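Local coordinates for lectin-like protein (Entamoeba histolytica HM-1:IMSS-A, PDB 5ZBT) that probably binds mannose-type sugars through this legume-like lectin domain of a membrane protein resembling the cargo receptor ERGIC-53, at residues Y55-M69 / I210-V224. Numbering follows the deposited sequence.
Sequences YVQITPNGIGKSSIM and ISATNGGSGSTSYRV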
loop_
_atom_site.group_PDB
_atom_site.type_symbol
_atom_site.label_atom_id
_atom_site.label_comp_id
_atom_site.label_asym_id
_atom_site.label_seq_id
_atom_site.Cartn_x
_atom_site.Cartn_y
_atom_site.Cartn_z
ATOM N N TYR A 55 12.392 -10.185 2.289
ATOM C CA TYR A 55 11.343 -9.176 2.414
ATOM C C TYR A 55 11.986 -7.795 2.439
ATOM O O TYR A 55 13.192 -7.653 2.681
ATOM C CB TYR A 55 10.480 -9.394 3.677
ATOM C CG TYR A 55 11.288 -9.443 4.956
ATOM C CD1 TYR A 55 11.586 -8.279 5.663
ATOM C CD2 TYR A 55 11.794 -10.645 5.436
ATOM C CE1 TYR A 55 12.344 -8.320 6.826
ATOM C CE2 TYR A 55 12.567 -10.696 6.602
ATOM C CZ TYR A 55 12.832 -9.534 7.287
ATOM O OH TYR A 55 13.587 -9.585 8.441
ATOM N N VAL A 56 11.165 -6.781 2.166
ATOM C CA VAL A 56 11.531 -5.387 2.380
ATOM C C VAL A 56 10.892 -4.945 3.694
ATOM O O VAL A 56 9.663 -4.990 3.851
ATOM C CB VAL A 56 11.080 -4.499 1.210
ATOM C CG1 VAL A 56 11.515 -3.037 1.430
ATOM C CG2 VAL A 56 11.618 -5.039 -0.122
ATOM N N GLN A 57 11.724 -4.547 4.655
ATOM C CA GLN A 57 11.221 -3.986 5.902
ATOM C C GLN A 57 10.784 -2.556 5.646
ATOM O O GLN A 57 11.565 -1.753 5.123
ATOM C CB GLN A 57 12.285 -4.024 6.995
ATOM C CG GLN A 57 11.881 -3.289 8.269
ATOM C CD GLN A 57 13.061 -3.116 9.248
ATOM O OE1 GLN A 57 13.490 -4.083 9.887
ATOM N NE2 GLN A 57 13.602 -1.899 9.335
ATOM N N ILE A 58 9.532 -2.251 5.970
ATOM C CA ILE A 58 9.050 -0.874 5.934
ATOM C C ILE A 58 9.271 -0.186 7.278
ATOM O O ILE A 58 9.888 0.880 7.334
ATOM C CB ILE A 58 7.566 -0.844 5.494
ATOM C CG1 ILE A 58 7.362 -1.736 4.270
ATOM C CG2 ILE A 58 7.110 0.593 5.121
ATOM C CD1 ILE A 58 8.103 -1.200 3.043
ATOM N N THR A 59 8.797 -0.788 8.384
ATOM C CA THR A 59 9.142 -0.354 9.737
ATOM C C THR A 59 9.695 -1.513 10.555
ATOM O O THR A 59 9.184 -2.637 10.472
ATOM C CB THR A 59 7.943 0.234 10.517
ATOM O OG1 THR A 59 6.874 -0.728 10.595
ATOM C CG2 THR A 59 7.453 1.537 9.927
ATOM N N PRO A 60 10.707 -1.266 11.383
ATOM C CA PRO A 60 11.068 -2.217 12.442
ATOM C C PRO A 60 10.206 -1.955 13.674
ATOM O O PRO A 60 9.414 -1.004 13.706
ATOM C CB PRO A 60 12.541 -1.889 12.709
ATOM C CG PRO A 60 12.592 -0.415 12.532
ATOM C CD PRO A 60 11.610 -0.098 11.382
ATOM N N ASN A 61 10.372 -2.808 14.694
ATOM C CA ASN A 61 9.762 -2.550 15.998
ATOM C C ASN A 61 10.115 -1.149 16.501
ATOM O O ASN A 61 11.207 -0.632 16.247
ATOM C CB ASN A 61 10.224 -3.586 17.026
ATOM C CG ASN A 61 9.621 -4.961 16.788
ATOM O OD1 ASN A 61 8.488 -5.095 16.317
ATOM N ND2 ASN A 61 10.379 -5.993 17.124
ATOM N N GLY A 62 9.182 -0.531 17.233
ATOM C CA GLY A 62 9.393 0.803 17.768
ATOM C C GLY A 62 8.201 1.735 17.600
ATOM O O GLY A 62 7.766 1.988 16.469
ATOM N N ILE A 63 7.689 2.265 18.723
ATOM C CA ILE A 63 6.516 3.137 18.716
ATOM C C ILE A 63 6.737 4.339 17.799
ATOM O O ILE A 63 7.813 4.947 17.785
ATOM C CB ILE A 63 6.191 3.600 20.152
ATOM C CG1 ILE A 63 5.861 2.414 21.072
ATOM C CG2 ILE A 63 5.011 4.589 20.168
ATOM C CD1 ILE A 63 5.671 2.819 22.552
ATOM N N GLY A 64 5.699 4.690 17.033
ATOM C CA GLY A 64 5.701 5.881 16.202
ATOM C C GLY A 64 6.540 5.833 14.933
ATOM O O GLY A 64 6.470 6.780 14.127
ATOM N N LYS A 65 7.343 4.789 14.721
ATOM C CA LYS A 65 8.212 4.780 13.556
ATOM C C LYS A 65 7.400 4.630 12.271
ATOM O O LYS A 65 6.352 3.975 12.233
ATOM C CB LYS A 65 9.244 3.665 13.685
ATOM C CG LYS A 65 10.135 3.844 14.915
ATOM C CD LYS A 65 11.320 2.929 14.866
ATOM C CE LYS A 65 12.504 3.497 15.610
ATOM N NZ LYS A 65 13.395 2.361 16.029
ATOM N N SER A 66 7.894 5.258 11.211
ATOM C CA SER A 66 7.188 5.266 9.945
ATOM C C SER A 66 8.204 5.405 8.821
ATOM O O SER A 66 9.347 5.797 9.047
ATOM C CB SER A 66 6.153 6.396 9.903
ATOM O OG SER A 66 6.795 7.658 9.861
ATOM N N SER A 67 7.772 5.074 7.606
ATOM C CA SER A 67 8.629 5.048 6.429
ATOM C C SER A 67 7.788 5.305 5.190
ATOM O O SER A 67 6.589 5.023 5.170
ATOM C CB SER A 67 9.327 3.702 6.260
ATOM O OG SER A 67 10.154 3.409 7.372
ATOM N N ILE A 68 8.424 5.840 4.153
ATOM C CA ILE A 68 7.811 5.961 2.839
ATOM C C ILE A 68 8.783 5.414 1.798
ATOM O O ILE A 68 9.979 5.723 1.817
ATOM C CB ILE A 68 7.392 7.410 2.511
ATOM C CG1 ILE A 68 8.583 8.366 2.529
ATOM C CG2 ILE A 68 6.333 7.900 3.494
ATOM C CD1 ILE A 68 8.169 9.832 2.429
ATOM N N MET A 69 8.273 4.573 0.920
ATOM C CA MET A 69 9.013 4.015 -0.198
ATOM C C MET A 69 8.361 4.598 -1.447
ATOM O O MET A 69 7.190 4.321 -1.713
ATOM C CB MET A 69 8.925 2.490 -0.160
ATOM C CG MET A 69 10.028 1.730 -0.831
ATOM S SD MET A 69 9.685 -0.005 -0.526
ATOM C CE MET A 69 10.503 -0.735 -1.913
ATOM N N ILE A 210 4.614 3.128 -1.112
ATOM C CA ILE A 210 4.257 2.272 0.010
ATOM C C ILE A 210 4.721 2.974 1.276
ATOM O O ILE A 210 5.796 3.585 1.294
ATOM C CB ILE A 210 4.884 0.862 -0.107
ATOM C CG1 ILE A 210 4.456 0.192 -1.411
ATOM C CG2 ILE A 210 4.500 -0.040 1.100
ATOM C CD1 ILE A 210 5.256 -1.036 -1.756
ATOM N N SER A 211 3.900 2.912 2.324
ATOM C CA SER A 211 4.213 3.569 3.586
ATOM C C SER A 211 3.619 2.772 4.735
ATOM O O SER A 211 2.734 1.928 4.543
ATOM C CB SER A 211 3.670 4.994 3.629
ATOM O OG SER A 211 2.269 4.964 3.794
ATOM N N ALA A 212 4.099 3.064 5.944
ATOM C CA ALA A 212 3.529 2.425 7.116
ATOM C C ALA A 212 3.921 3.204 8.356
ATOM O O ALA A 212 4.948 3.883 8.386
ATOM C CB ALA A 212 3.977 0.957 7.251
ATOM N N THR A 213 3.093 3.088 9.379
ATOM C CA THR A 213 3.412 3.611 10.696
ATOM C C THR A 213 3.109 2.528 11.722
ATOM O O THR A 213 2.167 1.752 11.552
ATOM C CB THR A 213 2.609 4.885 11.001
ATOM O OG1 THR A 213 2.982 5.385 12.284
ATOM C CG2 THR A 213 1.101 4.603 10.999
ATOM N N ASN A 214 3.925 2.451 12.776
ATOM C CA ASN A 214 3.575 1.534 13.857
ATOM C C ASN A 214 2.568 2.129 14.836
ATOM O O ASN A 214 2.041 1.398 15.686
ATOM C CB ASN A 214 4.818 1.086 14.638
ATOM C CG ASN A 214 5.809 0.293 13.789
ATOM O OD1 ASN A 214 7.015 0.286 14.087
ATOM N ND2 ASN A 214 5.325 -0.345 12.714
ATOM N N GLY A 215 2.276 3.422 14.740
ATOM C CA GLY A 215 1.323 4.000 15.679
ATOM C C GLY A 215 1.762 3.809 17.116
ATOM O O GLY A 215 2.936 3.996 17.466
ATOM N N GLY A 216 0.815 3.403 17.963
ATOM C CA GLY A 216 1.064 3.270 19.388
ATOM C C GLY A 216 1.749 1.998 19.840
ATOM O O GLY A 216 1.987 1.822 21.042
ATOM N N SER A 217 2.094 1.105 18.918
ATOM C CA SER A 217 2.625 -0.203 19.264
ATOM C C SER A 217 4.146 -0.209 19.154
ATOM O O SER A 217 4.729 0.474 18.302
ATOM C CB SER A 217 2.025 -1.283 18.367
ATOM O OG SER A 217 2.740 -2.502 18.508
ATOM N N GLY A 218 4.782 -0.978 20.037
ATOM C CA GLY A 218 6.225 -1.072 20.069
ATOM C C GLY A 218 6.655 -2.469 19.689
ATOM O O GLY A 218 7.848 -2.765 19.596
ATOM N N SER A 219 5.678 -3.343 19.462
ATOM C CA SER A 219 5.947 -4.709 19.033
ATOM C C SER A 219 5.364 -5.009 17.652
ATOM O O SER A 219 5.093 -6.172 17.347
ATOM C CB SER A 219 5.405 -5.697 20.070
ATOM O OG SER A 219 3.992 -5.569 20.210
ATOM N N THR A 220 5.156 -3.991 16.814
ATOM C CA THR A 220 4.653 -4.161 15.454
ATOM C C THR A 220 5.756 -3.853 14.445
ATOM O O THR A 220 6.491 -2.867 14.593
ATOM C CB THR A 220 3.446 -3.246 15.189
ATOM O OG1 THR A 220 2.405 -3.511 16.140
ATOM C CG2 THR A 220 2.900 -3.476 13.772
ATOM N N SER A 221 5.868 -4.690 13.415
ATOM C CA SER A 221 6.823 -4.454 12.330
ATOM C C SER A 221 6.148 -4.727 10.987
ATOM O O SER A 221 5.602 -5.820 10.770
ATOM C CB SER A 221 8.068 -5.327 12.494
ATOM O OG SER A 221 8.979 -5.097 11.436
ATOM N N TYR A 222 6.199 -3.738 10.085
ATOM C CA TYR A 222 5.573 -3.829 8.769
ATOM C C TYR A 222 6.622 -4.176 7.731
ATOM O O TYR A 222 7.694 -3.560 7.685
ATOM C CB TYR A 222 4.860 -2.529 8.396
ATOM C CG TYR A 222 3.542 -2.373 9.130
ATOM C CD1 TYR A 222 2.405 -3.066 8.721
ATOM C CD2 TYR A 222 3.444 -1.554 10.250
ATOM C CE1 TYR A 222 1.201 -2.942 9.411
ATOM C CE2 TYR A 222 2.241 -1.413 10.944
ATOM C CZ TYR A 222 1.137 -2.110 10.521
ATOM O OH TYR A 222 -0.024 -1.967 11.209
ATOM N N ARG A 223 6.345 -5.214 6.944
ATOM C CA ARG A 223 7.310 -5.669 5.954
ATOM C C ARG A 223 6.535 -6.224 4.771
ATOM O O ARG A 223 5.369 -6.614 4.893
ATOM C CB ARG A 223 8.289 -6.699 6.562
ATOM C CG ARG A 223 8.582 -6.371 8.037
ATOM C CD ARG A 223 9.224 -7.401 8.843
ATOM N NE ARG A 223 8.576 -8.691 8.727
ATOM C CZ ARG A 223 9.223 -9.810 9.005
ATOM N NH1 ARG A 223 10.480 -9.722 9.413
ATOM N NH2 ARG A 223 8.631 -10.988 8.878
ATOM N N VAL A 224 7.191 -6.231 3.614
ATOM C CA VAL A 224 6.548 -6.568 2.349
ATOM C C VAL A 224 7.362 -7.666 1.670
ATOM O O VAL A 224 8.575 -7.520 1.481
ATOM C CB VAL A 224 6.416 -5.319 1.455
ATOM C CG1 VAL A 224 6.139 -5.700 0.025
ATOM C CG2 VAL A 224 5.313 -4.434 1.995
HETATM O O HOH W 1 11.965 -6.125 10.296
#
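Tyr-222 O takes two backbone N-H groups at once, from Ile-58 N at 2.8 Å and from Thr-59 N at 3.1 Å, where the chain turns a corner at Ile-58 and strand 220-224 continues unbroken. Thr-59 OG1, held between its own N and carbonyl carbon (chi1 57°), accepts from Tyr-222 N at 3.1 Å and lies in plane at the edge of the Tyr-222 ring. Threonine suits this corner, since its hydroxyl adds a straighter acceptor for Tyr-222 N beside the weak bond to Thr-59 O, while CG2 packs near Ala-212. Ser-221 OG donates to Thr-59 O at 2.7 Å in the carbonyl plane, a second side-chain bond where regular pairing fails.

Segment 55-69 passes from one sheet of the lectin sandwich to the other, and 210-224 makes the same passage in reverse; strands 66-69 and 210-213 pair antiparallel. Ile-58 faces the space between the sheets; its CG2 meets Ala-212 CB at 3.8 Å and its CG1 lies against Val-224, and small Ala-212 lets the branched isoleucine come close. Gly-64 and Gly-215, both at positive phi, make the two tight turns, and Gly-64 N bonds to Gly-215 O at 2.9 Å.

On the outer face of the first pairing, the Arg-223 guanidinium sits over the centre of the Tyr-55 ring, CZ 4.1 Å from the centroid, in a cation-pi contact with the planes 40° apart. A bend at chi3 (-49°) brings NH1 over the ring, while NH2 bonds to Asn-87 and so helps fix the group's rotation. Hydroxyls and a shared carbonyl thus take over as partners where the regular ladder is interrupted, at the corner where the two segments pass between the sheets of the jelly-roll sandwich.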